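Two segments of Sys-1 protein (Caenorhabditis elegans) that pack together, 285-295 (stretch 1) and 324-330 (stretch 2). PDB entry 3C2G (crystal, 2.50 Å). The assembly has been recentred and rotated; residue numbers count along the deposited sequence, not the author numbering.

Stretch 1 285-295: GVGAITTVVQY
Stretch 2 324-330: NILPFLL

Segments can pack through van der Waals contacts without any hydrogen bond between them, as two segments of the Sys-1 protein illustrate. Residues 285-292 form one helix, with phi/psi near -60/-45 and bonds such as Ile289 N to Gly285 O (2.8 Å) and Val293 N to Ile289 O (3.0 Å). Val293, at -75/8, is the first residue to leave helical geometry; it lies within a type I turn from Val292 to Tyr295, closed by Tyr295 N to Val292 O at 3.2 Å. Ile325 to Leu330 are helical, and the helix continues beyond Leu330. The axes run in broadly the same direction, 40° apart, and approach to 10.6 Å. The nearest CA atoms across the pair are those of Thr290 and Ile325, 6.6 Å apart. The contact buries 314 Å², both sides summed.

Stretch 2 opens with Asn324 (chi1 m, phi/psi -107/-43), which does not reach the partner; its O accepts a weak bond from Phe328 N at 3.3 Å. Ile325 (chi1 m, chi2 t) is the first residue to engage. Its CA-to-CB bond points toward stretch 1, and CD1 lies 4.0 Å from CG1 of Val286 (chi1 t), an apolar contact, and 3.7 Å from CA of Gly287. The methyl rests against the backbone of Gly287, although a CB there would also fit. One turn further along stretch 1, Thr290 (chi1 p) sets OG1 3.5 Å from Ile325 CG1, a van der Waals contact between a hydroxyl oxygen and a methylene.

Leu326 (chi1 t, chi2 p) points away and Pro327, with a C-gamma exo pucker, is out of reach, so the next contact comes a helical turn after Ile325. Phe328 (chi1 t, chi2 82°) points toward stretch 1 and has the largest covered area of any residue here. Its ring meets three residues around the end of the first helix. CE2 is 3.5 Å from Thr290 O and 3.9 Å from CG2 of Val293 (chi1 m), which sits at the ring edge, near its plane. CZ lies 3.7 Å from CG of Gln294, so the aliphatic part of a polar side chain packs against the ring carbon. The Gln294 chain (chi1 m, chi2 t, chi3 122°) turns its amide back along its own segment, where NE2 donates to Thr291 O at 2.8 Å. The methylene CG thus serves the packing while NE2 bonds within its own stretch.

Leu329 (chi1 m, chi2 t) follows, anchored in its helix by its N bonding to Ile325 O at 3.0 Å. Its CA-to-CB bond points sideways, but its end comes nearer, bringing CD2 to 3.9 Å from Thr290 CG2. Thr290 therefore touches Ile325, Phe328 and Leu329 in turn. Leu330 (chi1 m, chi2 t) lies out of reach, its N bonded to Leu326 O at 2.9 Å.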

# COMPACT_ATOMS: atom_id res chain seq x y z
N GLY A 285 -13.82 5.87 8.67
CA GLY A 285 -12.84 6.19 7.66
C GLY A 285 -13.23 5.75 6.26
O GLY A 285 -13.06 6.50 5.30
N VAL A 286 -13.77 4.54 6.16
CA VAL A 286 -14.08 3.94 4.87
C VAL A 286 -15.22 4.70 4.20
O VAL A 286 -15.16 4.99 2.99
CB VAL A 286 -14.37 2.41 5.00
CG1 VAL A 286 -15.07 1.87 3.76
CG2 VAL A 286 -13.08 1.65 5.26
N GLY A 287 -16.24 5.04 4.98
CA GLY A 287 -17.29 5.93 4.51
C GLY A 287 -16.75 7.28 4.06
O GLY A 287 -17.18 7.83 3.05
N ALA A 288 -15.80 7.82 4.81
CA ALA A 288 -15.18 9.10 4.49
C ALA A 288 -14.45 9.04 3.14
O ALA A 288 -14.66 9.87 2.27
CB ALA A 288 -14.25 9.53 5.59
N ILE A 289 -13.59 8.05 2.97
CA ILE A 289 -12.88 7.88 1.71
C ILE A 289 -13.83 7.78 0.51
O ILE A 289 -13.62 8.45 -0.50
CB ILE A 289 -11.97 6.65 1.74
CG1 ILE A 289 -10.88 6.83 2.80
CG2 ILE A 289 -11.32 6.42 0.39
CD1 ILE A 289 -10.11 5.57 3.07
N THR A 290 -14.87 6.96 0.63
CA THR A 290 -15.75 6.71 -0.49
C THR A 290 -16.58 7.94 -0.84
O THR A 290 -16.89 8.14 -2.02
CB THR A 290 -16.62 5.42 -0.33
OG1 THR A 290 -17.51 5.57 0.76
CG2 THR A 290 -15.75 4.22 -0.06
N THR A 291 -16.91 8.76 0.16
CA THR A 291 -17.60 10.03 -0.07
C THR A 291 -16.73 10.99 -0.88
O THR A 291 -17.20 11.62 -1.83
CB THR A 291 -17.97 10.73 1.26
OG1 THR A 291 -18.83 9.88 2.02
CG2 THR A 291 -18.70 12.09 1.02
N VAL A 292 -15.45 11.06 -0.51
CA VAL A 292 -14.51 12.01 -1.07
C VAL A 292 -14.14 11.65 -2.50
O VAL A 292 -14.01 12.54 -3.33
CB VAL A 292 -13.24 12.14 -0.16
CG1 VAL A 292 -12.08 12.80 -0.91
CG2 VAL A 292 -13.59 12.93 1.10
N VAL A 293 -14.01 10.36 -2.78
CA VAL A 293 -13.64 9.94 -4.14
C VAL A 293 -14.78 10.03 -5.15
O VAL A 293 -14.64 9.59 -6.28
CB VAL A 293 -12.97 8.55 -4.19
CG1 VAL A 293 -11.72 8.53 -3.32
CG2 VAL A 293 -13.94 7.44 -3.80
N GLN A 294 -15.91 10.62 -4.76
CA GLN A 294 -16.93 11.02 -5.73
C GLN A 294 -16.46 12.22 -6.56
O GLN A 294 -17.03 12.49 -7.61
CB GLN A 294 -18.27 11.37 -5.05
CG GLN A 294 -18.92 10.22 -4.28
CD GLN A 294 -20.12 10.67 -3.42
OE1 GLN A 294 -21.23 10.16 -3.60
NE2 GLN A 294 -19.90 11.60 -2.50
N TYR A 295 -15.45 12.96 -6.10
CA TYR A 295 -14.97 14.10 -6.87
C TYR A 295 -14.19 13.67 -8.11
O TYR A 295 -13.23 12.91 -8.01
CB TYR A 295 -14.14 15.09 -6.04
CG TYR A 295 -13.90 16.37 -6.82
CD1 TYR A 295 -14.87 17.37 -6.85
CD2 TYR A 295 -12.74 16.54 -7.58
CE1 TYR A 295 -14.68 18.52 -7.58
CE2 TYR A 295 -12.54 17.69 -8.34
CZ TYR A 295 -13.53 18.68 -8.33
OH TYR A 295 -13.37 19.84 -9.06
N ASN A 324 -24.31 0.87 1.05
CA ASN A 324 -24.19 1.96 0.09
C ASN A 324 -22.78 2.08 -0.48
O ASN A 324 -22.61 2.25 -1.68
CB ASN A 324 -24.65 3.27 0.70
CG ASN A 324 -26.11 3.22 1.13
OD1 ASN A 324 -27.02 3.16 0.30
ND2 ASN A 324 -26.35 3.26 2.44
N ILE A 325 -21.79 1.97 0.40
CA ILE A 325 -20.37 2.02 0.03
C ILE A 325 -20.04 0.98 -1.05
O ILE A 325 -19.45 1.30 -2.08
CB ILE A 325 -19.47 1.80 1.28
CG1 ILE A 325 -19.49 3.03 2.19
CG2 ILE A 325 -18.04 1.46 0.90
CD1 ILE A 325 -19.00 2.73 3.59
N LEU A 326 -20.43 -0.27 -0.81
CA LEU A 326 -20.00 -1.34 -1.69
C LEU A 326 -20.52 -1.21 -3.11
O LEU A 326 -19.73 -1.27 -4.05
CB LEU A 326 -20.31 -2.71 -1.09
CG LEU A 326 -19.51 -3.93 -1.55
CD1 LEU A 326 -18.06 -3.63 -1.84
CD2 LEU A 326 -19.58 -4.98 -0.47
N PRO A 327 -21.84 -1.00 -3.30
CA PRO A 327 -22.31 -0.77 -4.67
C PRO A 327 -21.61 0.40 -5.37
O PRO A 327 -21.35 0.33 -6.57
CB PRO A 327 -23.79 -0.47 -4.49
CG PRO A 327 -24.15 -1.16 -3.23
CD PRO A 327 -22.96 -1.03 -2.34
N PHE A 328 -21.31 1.46 -4.62
CA PHE A 328 -20.61 2.60 -5.20
C PHE A 328 -19.25 2.18 -5.72
O PHE A 328 -18.88 2.48 -6.84
CB PHE A 328 -20.47 3.75 -4.19
CG PHE A 328 -19.59 4.88 -4.67
CD1 PHE A 328 -20.10 5.86 -5.52
CD2 PHE A 328 -18.25 4.94 -4.29
CE1 PHE A 328 -19.28 6.91 -5.99
CE2 PHE A 328 -17.42 5.97 -4.76
CZ PHE A 328 -17.94 6.96 -5.60
N LEU A 329 -18.49 1.48 -4.88
CA LEU A 329 -17.18 0.98 -5.27
C LEU A 329 -17.20 0.00 -6.45
O LEU A 329 -16.33 0.05 -7.31
CB LEU A 329 -16.44 0.39 -4.07
CG LEU A 329 -16.11 1.43 -2.98
CD1 LEU A 329 -15.50 0.76 -1.77
CD2 LEU A 329 -15.19 2.55 -3.50
N LEU A 330 -18.21 -0.87 -6.52
CA LEU A 330 -18.35 -1.75 -7.67
C LEU A 330 -18.59 -0.96 -8.95
O LEU A 330 -18.04 -1.29 -9.99
CB LEU A 330 -19.46 -2.78 -7.45
CG LEU A 330 -19.10 -3.76 -6.34
CD1 LEU A 330 -20.34 -4.46 -5.82
CD2 LEU A 330 -18.05 -4.74 -6.82